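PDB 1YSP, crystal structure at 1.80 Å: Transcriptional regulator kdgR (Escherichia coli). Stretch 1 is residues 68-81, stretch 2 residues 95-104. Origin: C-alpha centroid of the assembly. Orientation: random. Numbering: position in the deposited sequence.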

ATOM      1  N   LEU A  68       6.332   5.527   0.470  1.00 23.07           N
ATOM      2  CA  LEU A  68       6.892   6.839   0.849  1.00 24.77           C
ATOM      3  C   LEU A  68       7.021   7.143   2.314  1.00 24.88           C
ATOM      4  O   LEU A  68       7.918   7.928   2.685  1.00 27.30           O
ATOM      5  CB  LEU A  68       6.052   7.980   0.211  1.00 23.89           C
ATOM      6  CG  LEU A  68       5.937   7.953  -1.317  1.00 22.39           C
ATOM      7  CD1 LEU A  68       4.985   9.121  -1.843  1.00 21.37           C
ATOM      8  CD2 LEU A  68       7.306   7.995  -2.081  1.00 25.55           C
ATOM      9  N   ALA A  69       6.110   6.627   3.159  1.00 25.05           N
ATOM     10  CA  ALA A  69       5.984   7.070   4.558  1.00 25.54           C
ATOM     11  C   ALA A  69       7.211   6.861   5.454  1.00 28.20           C
ATOM     12  O   ALA A  69       7.441   7.649   6.356  1.00 28.81           O
ATOM     13  CB  ALA A  69       4.716   6.525   5.238  1.00 24.86           C
ATOM     14  N   TRP A  70       7.984   5.817   5.215  1.00 30.50           N
ATOM     15  CA  TRP A  70       9.179   5.578   6.050  1.00 33.97           C
ATOM     16  C   TRP A  70      10.486   6.163   5.432  1.00 36.34           C
ATOM     17  O   TRP A  70      11.593   5.985   5.995  1.00 36.03           O
ATOM     18  CB  TRP A  70       9.338   4.064   6.321  1.00 33.73           C
ATOM     19  CG  TRP A  70       8.344   3.529   7.338  1.00 35.83           C
ATOM     20  CD1 TRP A  70       8.565   3.342   8.666  1.00 36.84           C
ATOM     21  CD2 TRP A  70       6.966   3.159   7.104  1.00 35.34           C
ATOM     22  NE1 TRP A  70       7.412   2.912   9.281  1.00 37.52           N
ATOM     23  CE2 TRP A  70       6.429   2.756   8.338  1.00 36.81           C
ATOM     24  CE3 TRP A  70       6.144   3.129   5.965  1.00 34.71           C
ATOM     25  CZ2 TRP A  70       5.105   2.328   8.478  1.00 34.90           C
ATOM     26  CZ3 TRP A  70       4.824   2.680   6.098  1.00 32.70           C
ATOM     27  CH2 TRP A  70       4.324   2.304   7.358  1.00 34.91           C
ATOM     28  N   ARG A  71      10.360   6.837   4.293  1.00 37.01           N
ATOM     29  CA  ARG A  71      11.528   7.302   3.539  1.00 40.18           C
ATOM     30  C   ARG A  71      12.046   8.612   4.056  1.00 41.70           C
ATOM     31  O   ARG A  71      11.303   9.362   4.709  1.00 40.99           O
ATOM     32  CB  ARG A  71      11.219   7.471   2.059  1.00 40.04           C
ATOM     33  CG  ARG A  71      11.321   6.241   1.269  1.00 40.89           C
ATOM     34  CD  ARG A  71      11.457   6.642  -0.160  1.00 42.97           C
ATOM     35  NE  ARG A  71      10.834   5.674  -1.034  1.00 44.65           N
ATOM     36  CZ  ARG A  71      11.449   4.631  -1.579  1.00 49.34           C
ATOM     37  NH1 ARG A  71      10.756   3.810  -2.357  1.00 50.32           N
ATOM     38  NH2 ARG A  71      12.741   4.395  -1.358  1.00 49.49           N
ATOM     39  N   ASP A  72      13.339   8.873   3.779  1.00 45.03           N
ATOM     40  CA  ASP A  72      13.938  10.176   4.063  1.00 48.06           C
ATOM     41  C   ASP A  72      13.041  11.194   3.362  1.00 48.57           C
ATOM     42  O   ASP A  72      12.737  11.040   2.175  1.00 49.20           O
ATOM     43  CB  ASP A  72      15.402  10.237   3.561  1.00 48.87           C
ATOM     44  CG  ASP A  72      16.019  11.662   3.619  1.00 52.58           C
ATOM     45  OD1 ASP A  72      15.932  12.348   4.674  1.00 56.62           O
ATOM     46  OD2 ASP A  72      16.608  12.088   2.594  1.00 55.38           O
ATOM     47  N   ARG A  73      12.596  12.201   4.111  1.00 49.30           N
ATOM     48  CA  ARG A  73      11.646  13.188   3.605  1.00 49.85           C
ATOM     49  C   ARG A  73      12.223  14.072   2.481  1.00 49.86           C
ATOM     50  O   ARG A  73      11.484  14.812   1.809  1.00 49.22           O
ATOM     51  CB  ARG A  73      11.122  14.055   4.747  1.00 49.83           C
ATOM     52  CG  ARG A  73       9.777  14.730   4.443  1.00 52.62           C
ATOM     53  CD  ARG A  73       8.579  14.071   5.173  1.00 56.60           C
ATOM     54  NE  ARG A  73       8.550  12.611   5.034  1.00 57.29           N
ATOM     55  CZ  ARG A  73       7.645  11.805   5.591  1.00 60.76           C
ATOM     56  NH1 ARG A  73       6.649  12.299   6.334  1.00 61.59           N
ATOM     57  NH2 ARG A  73       7.730  10.486   5.400  1.00 60.84           N
ATOM     58  N   ASP A  74      13.540  13.993   2.293  1.00 49.29           N
ATOM     59  CA  ASP A  74      14.191  14.686   1.183  1.00 49.08           C
ATOM     60  C   ASP A  74      14.187  13.850  -0.081  1.00 47.54           C
ATOM     61  O   ASP A  74      13.923  14.380  -1.158  1.00 48.13           O
ATOM     62  CB  ASP A  74      15.597  15.198   1.555  1.00 49.84           C
ATOM     63  CG  ASP A  74      15.603  16.703   1.816  1.00 51.24           C
ATOM     64  OD1 ASP A  74      15.934  17.470   0.880  1.00 55.19           O
ATOM     65  OD2 ASP A  74      15.235  17.134   2.925  1.00 50.02           O
ATOM     66  N   GLU A  75      14.440  12.551   0.062  1.00 45.42           N
ATOM     67  CA  GLU A  75      14.134  11.574  -0.971  1.00 43.51           C
ATOM     68  C   GLU A  75      12.654  11.637  -1.425  1.00 41.69           C
ATOM     69  O   GLU A  75      12.392  11.607  -2.614  1.00 39.84           O
ATOM     70  CB  GLU A  75      14.442  10.173  -0.468  1.00 44.91           C
ATOM     71  CG  GLU A  75      15.776   9.595  -0.912  1.00 47.99           C
ATOM     72  CD  GLU A  75      15.654   8.112  -1.168  1.00 50.97           C
ATOM     73  OE1 GLU A  75      16.549   7.324  -0.750  1.00 51.10           O
ATOM     74  OE2 GLU A  75      14.623   7.738  -1.774  1.00 52.33           O
ATOM     75  N   VAL A  76      11.721  11.749  -0.471  1.00 39.63           N
ATOM     76  CA  VAL A  76      10.274  11.897  -0.767  1.00 37.22           C
ATOM     77  C   VAL A  76      10.027  13.124  -1.643  1.00 37.20           C
ATOM     78  O   VAL A  76       9.489  13.001  -2.732  1.00 34.23           O
ATOM     79  CB  VAL A  76       9.379  11.946   0.523  1.00 37.33           C
ATOM     80  CG1 VAL A  76       7.937  12.410   0.187  1.00 34.40           C
ATOM     81  CG2 VAL A  76       9.350  10.576   1.247  1.00 35.00           C
ATOM     82  N   LYS A  77      10.424  14.313  -1.166  1.00 37.41           N
ATOM     83  CA  LYS A  77      10.167  15.528  -1.941  1.00 38.53           C
ATOM     84  C   LYS A  77      10.836  15.423  -3.340  1.00 37.98           C
ATOM     85  O   LYS A  77      10.264  15.863  -4.327  1.00 38.04           O
ATOM     86  CB  LYS A  77      10.549  16.792  -1.145  1.00 38.38           C
ATOM     87  CG  LYS A  77       9.456  17.262  -0.143  1.00 40.30           C
ATOM     88  CD  LYS A  77       9.857  18.573   0.588  1.00 40.09           C
ATOM     89  CE  LYS A  77      10.322  19.642  -0.430  1.00 45.28           C
ATOM     90  NZ  LYS A  77      10.658  20.999   0.136  1.00 44.45           N
ATOM     91  N   GLN A  78      11.996  14.780  -3.412  1.00 39.20           N
ATOM     92  CA  GLN A  78      12.671  14.444  -4.697  1.00 40.66           C
ATOM     93  C   GLN A  78      11.827  13.562  -5.629  1.00 38.85           C
ATOM     94  O   GLN A  78      11.587  13.915  -6.797  1.00 38.68           O
ATOM     95  CB  GLN A  78      14.041  13.795  -4.428  1.00 41.13           C
ATOM     96  CG  GLN A  78      14.739  13.210  -5.670  1.00 44.71           C
ATOM     97  CD  GLN A  78      16.167  12.658  -5.405  1.00 45.53           C
ATOM     98  OE1 GLN A  78      16.428  11.947  -4.410  1.00 51.13           O
ATOM     99  NE2 GLN A  78      17.089  12.961  -6.334  1.00 50.76           N
ATOM    100  N   ILE A  79      11.386  12.410  -5.121  1.00 37.10           N
ATOM    101  CA  ILE A  79      10.494  11.520  -5.881  1.00 35.03           C
ATOM    102  C   ILE A  79       9.256  12.304  -6.395  1.00 33.95           C
ATOM    103  O   ILE A  79       8.878  12.213  -7.557  1.00 33.95           O
ATOM    104  CB  ILE A  79      10.050  10.318  -5.013  1.00 34.29           C
ATOM    105  CG1 ILE A  79      11.247   9.422  -4.638  1.00 35.62           C
ATOM    106  CG2 ILE A  79       8.983   9.502  -5.739  1.00 34.66           C
ATOM    107  CD1 ILE A  79      11.028   8.581  -3.358  1.00 33.96           C
ATOM    108  N   LEU A  80       8.637  13.102  -5.524  1.00 32.74           N
ATOM    109  CA  LEU A  80       7.379  13.768  -5.882  1.00 31.83           C
ATOM    110  C   LEU A  80       7.531  15.028  -6.752  1.00 32.66           C
ATOM    111  O   LEU A  80       6.545  15.558  -7.289  1.00 31.14           O
ATOM    112  CB  LEU A  80       6.598  14.107  -4.619  1.00 30.61           C
ATOM    113  CG  LEU A  80       6.159  12.896  -3.795  1.00 28.27           C
ATOM    114  CD1 LEU A  80       5.510  13.453  -2.536  1.00 30.29           C
ATOM    115  CD2 LEU A  80       5.235  12.031  -4.611  1.00 25.92           C
ATOM    116  N   GLU A  81       8.771  15.469  -6.943  1.00 34.82           N
ATOM    117  CA  GLU A  81       9.033  16.677  -7.768  1.00 36.97           C
ATOM    118  C   GLU A  81       8.405  16.659  -9.149  1.00 36.57           C
ATOM    119  O   GLU A  81       7.838  17.659  -9.595  1.00 37.95           O
ATOM    120  CB  GLU A  81      10.547  16.886  -7.909  1.00 37.08           C
ATOM    121  CG  GLU A  81      11.087  17.788  -6.859  1.00 42.74           C
ATOM    122  CD  GLU A  81      10.868  19.247  -7.200  1.00 48.21           C
ATOM    123  OE1 GLU A  81      11.810  19.871  -7.754  1.00 51.23           O
ATOM    124  OE2 GLU A  81       9.758  19.769  -6.932  1.00 50.12           O
ATOM    125  N   SER A  95      -1.525  17.735  -3.431  1.00 19.96           N
ATOM    126  CA  SER A  95      -0.231  18.424  -3.423  1.00 20.13           C
ATOM    127  C   SER A  95       0.742  17.701  -2.519  1.00 21.00           C
ATOM    128  O   SER A  95       0.328  16.988  -1.589  1.00 20.62           O
ATOM    129  CB  SER A  95      -0.356  19.870  -2.911  1.00 21.21           C
ATOM    130  OG  SER A  95      -0.873  19.962  -1.580  1.00 20.11           O
ATOM    131  N   THR A  96       2.039  17.953  -2.721  1.00 20.85           N
ATOM    132  CA  THR A  96       3.053  17.403  -1.794  1.00 21.44           C
ATOM    133  C   THR A  96       2.843  17.941  -0.402  1.00 21.94           C
ATOM    134  O   THR A  96       2.965  17.199   0.579  1.00 20.53           O
ATOM    135  CB  THR A  96       4.455  17.714  -2.311  1.00 22.54           C
ATOM    136  OG1 THR A  96       4.557  17.139  -3.617  1.00 22.24           O
ATOM    137  CG2 THR A  96       5.551  17.148  -1.377  1.00 24.64           C
ATOM    138  N   GLU A  97       2.465  19.230  -0.319  1.00 22.31           N
ATOM    139  CA  GLU A  97       2.264  19.878   0.967  1.00 22.52           C
ATOM    140  C   GLU A  97       1.132  19.246   1.758  1.00 21.11           C
ATOM    141  O   GLU A  97       1.273  19.033   2.970  1.00 22.47           O
ATOM    142  CB  GLU A  97       1.999  21.369   0.741  1.00 23.66           C
ATOM    143  CG  GLU A  97       3.210  22.182   0.228  1.00 26.31           C
ATOM    144  CD  GLU A  97       3.478  22.062  -1.296  1.00 32.64           C
ATOM    145  OE1 GLU A  97       2.651  21.491  -2.065  1.00 30.78           O
ATOM    146  OE2 GLU A  97       4.552  22.539  -1.722  1.00 39.26           O
ATOM    147  N   ALA A  98       0.026  18.900   1.082  1.00 20.42           N
ATOM    148  CA  ALA A  98      -1.063  18.112   1.701  1.00 20.27           C
ATOM    149  C   ALA A  98      -0.695  16.637   2.010  1.00 20.87           C
ATOM    150  O   ALA A  98      -1.224  16.017   2.975  1.00 20.22           O
ATOM    151  CB  ALA A  98      -2.351  18.201   0.878  1.00 19.11           C
ATOM    152  N   LEU A  99       0.210  16.055   1.218  1.00 20.13           N
ATOM    153  CA  LEU A  99       0.528  14.616   1.395  1.00 20.17           C
ATOM    154  C   LEU A  99       1.451  14.318   2.559  1.00 21.00           C
ATOM    155  O   LEU A  99       1.330  13.244   3.206  1.00 19.41           O
ATOM    156  CB  LEU A  99       1.151  14.028   0.091  1.00 19.86           C
ATOM    157  CG  LEU A  99       1.449  12.529  -0.003  1.00 21.14           C
ATOM    158  CD1 LEU A  99       0.166  11.706   0.077  1.00 24.17           C
ATOM    159  CD2 LEU A  99       2.223  12.254  -1.358  1.00 19.74           C
ATOM    160  N   LEU A 100       2.404  15.227   2.791  1.00 20.57           N
ATOM    161  CA  LEU A 100       3.442  14.972   3.811  1.00 22.04           C
ATOM    162  C   LEU A 100       2.834  14.739   5.194  1.00 20.85           C
ATOM    163  O   LEU A 100       3.188  13.758   5.864  1.00 22.83           O
ATOM    164  CB  LEU A 100       4.536  16.047   3.784  1.00 21.79           C
ATOM    165  CG  LEU A 100       5.410  16.035   2.499  1.00 23.98           C
ATOM    166  CD1 LEU A 100       6.565  17.045   2.560  1.00 28.87           C
ATOM    167  CD2 LEU A 100       5.967  14.698   2.127  1.00 28.59           C
ATOM    168  N   PRO A 101       1.850  15.555   5.617  1.00 21.31           N
ATOM    169  CA  PRO A 101       1.172  15.232   6.885  1.00 21.38           C
ATOM    170  C   PRO A 101       0.435  13.878   6.845  1.00 21.75           C
ATOM    171  O   PRO A 101       0.372  13.184   7.848  1.00 23.47           O
ATOM    172  CB  PRO A 101       0.174  16.410   7.070  1.00 21.52           C
ATOM    173  CG  PRO A 101       0.803  17.535   6.338  1.00 20.22           C
ATOM    174  CD  PRO A 101       1.339  16.833   5.071  1.00 21.44           C
ATOM    175  N   VAL A 102      -0.113  13.489   5.693  1.00 22.69           N
ATOM    176  CA  VAL A 102      -0.753  12.160   5.614  1.00 22.09           C
ATOM    177  C   VAL A 102       0.306  11.043   5.824  1.00 22.37           C
ATOM    178  O   VAL A 102       0.087  10.057   6.562  1.00 22.68           O
ATOM    179  CB  VAL A 102      -1.517  12.026   4.280  1.00 22.43           C
ATOM    180  CG1 VAL A 102      -1.914  10.573   3.994  1.00 24.34           C
ATOM    181  CG2 VAL A 102      -2.761  12.972   4.283  1.00 22.18           C
ATOM    182  N   LEU A 103       1.465  11.224   5.213  1.00 22.20           N
ATOM    183  CA  LEU A 103       2.556  10.259   5.377  1.00 23.40           C
ATOM    184  C   LEU A 103       3.014  10.136   6.840  1.00 25.19           C
ATOM    185  O   LEU A 103       3.418   9.039   7.291  1.00 22.83           O
ATOM    186  CB  LEU A 103       3.705  10.611   4.451  1.00 23.75           C
ATOM    187  CG  LEU A 103       3.393  10.580   2.946  1.00 24.96           C
ATOM    188  CD1 LEU A 103       4.736  10.793   2.270  1.00 25.66           C
ATOM    189  CD2 LEU A 103       2.762   9.283   2.473  1.00 22.00           C
ATOM    190  N   ASP A 104       2.962  11.249   7.575  1.00 24.89           N
ATOM    191  CA  ASP A 104       3.243  11.241   9.023  1.00 26.63           C
ATOM    192  C   ASP A 104       2.288  10.282   9.732  1.00 25.04           C
ATOM    193  O   ASP A 104       2.717   9.447  10.565  1.00 26.56           O
ATOM    194  CB  ASP A 104       3.083  12.628   9.668  1.00 26.01           C
ATOM    195  CG  ASP A 104       4.168  13.617   9.284  1.00 29.03           C
ATOM    196  OD1 ASP A 104       5.239  13.242   8.803  1.00 25.97           O
ATOM    197  OD2 ASP A 104       3.893  14.828   9.462  1.00 29.74           O
TER
HETATM  198  O   HOH W   1       6.364  18.091  -5.127  1.00 36.20           O

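Contact between residues 68-81 and 95-104 of the E. coli transcriptional regulator kdgR. Helices 73-80 and 96-104 run in roughly opposed directions, at 141°, with their axes 11.4 Å apart at closest approach; 489 Å² is buried, both sides summed. No direct hydrogen bond crosses the interface, which rests on apolar packing and one salt bridge.

Leu-103 has the largest covered area. Its CA-to-CB bond points toward the first stretch, and the side chain fits as a knob among Leu-68, Ala-69, Arg-73 and Val-76. Leu-103 CD1 lies 3.7 Å from Leu-68 CB and 4.1 Å from Val-76 CG1. The small side chain of Ala-69 accompanies a close backbone approach: the CA atoms of Ala-69 and Leu-103 are 4.8 Å apart, and Ala-69 CB lies 3.5 Å from Leu-103 O.

Arg-73, next in covered area, closes this pocket. Its CA-to-CB bond points sideways, but the end of the chain comes nearer the second stretch, and the guanidinium carries Leu-103 CD1 over one face. At the guanidinium edge, Arg-73 NH1 forms a salt bridge with Asp-104 OD1 at 3.0 Å, so one group serves both apolar packing and charge pairing. A weak hydrogen bond from Arg-73 NH2 to Ala-69 O (3.0 Å, 124°) ties the same group to its own stretch.

Leu-100 follows, its end nearer the first stretch than its sideways CB suggests. Leu-100 CD2 packs 3.6 Å from Val-76 CG1, and Leu-100 CD1 lies 4.0 Å from Lys-77 CG, touching the aliphatic part of the lysine.

Farther along, Leu-80 CD1 meets Leu-99 CD2 at 3.7 Å. Near Thr-96, a water bridges the stretches: it donates weakly to Leu-80 O (3.3 Å) and hydrogen-bonds Thr-96 OG1 (2.5 Å), adding a polar link to a mainly apolar contact.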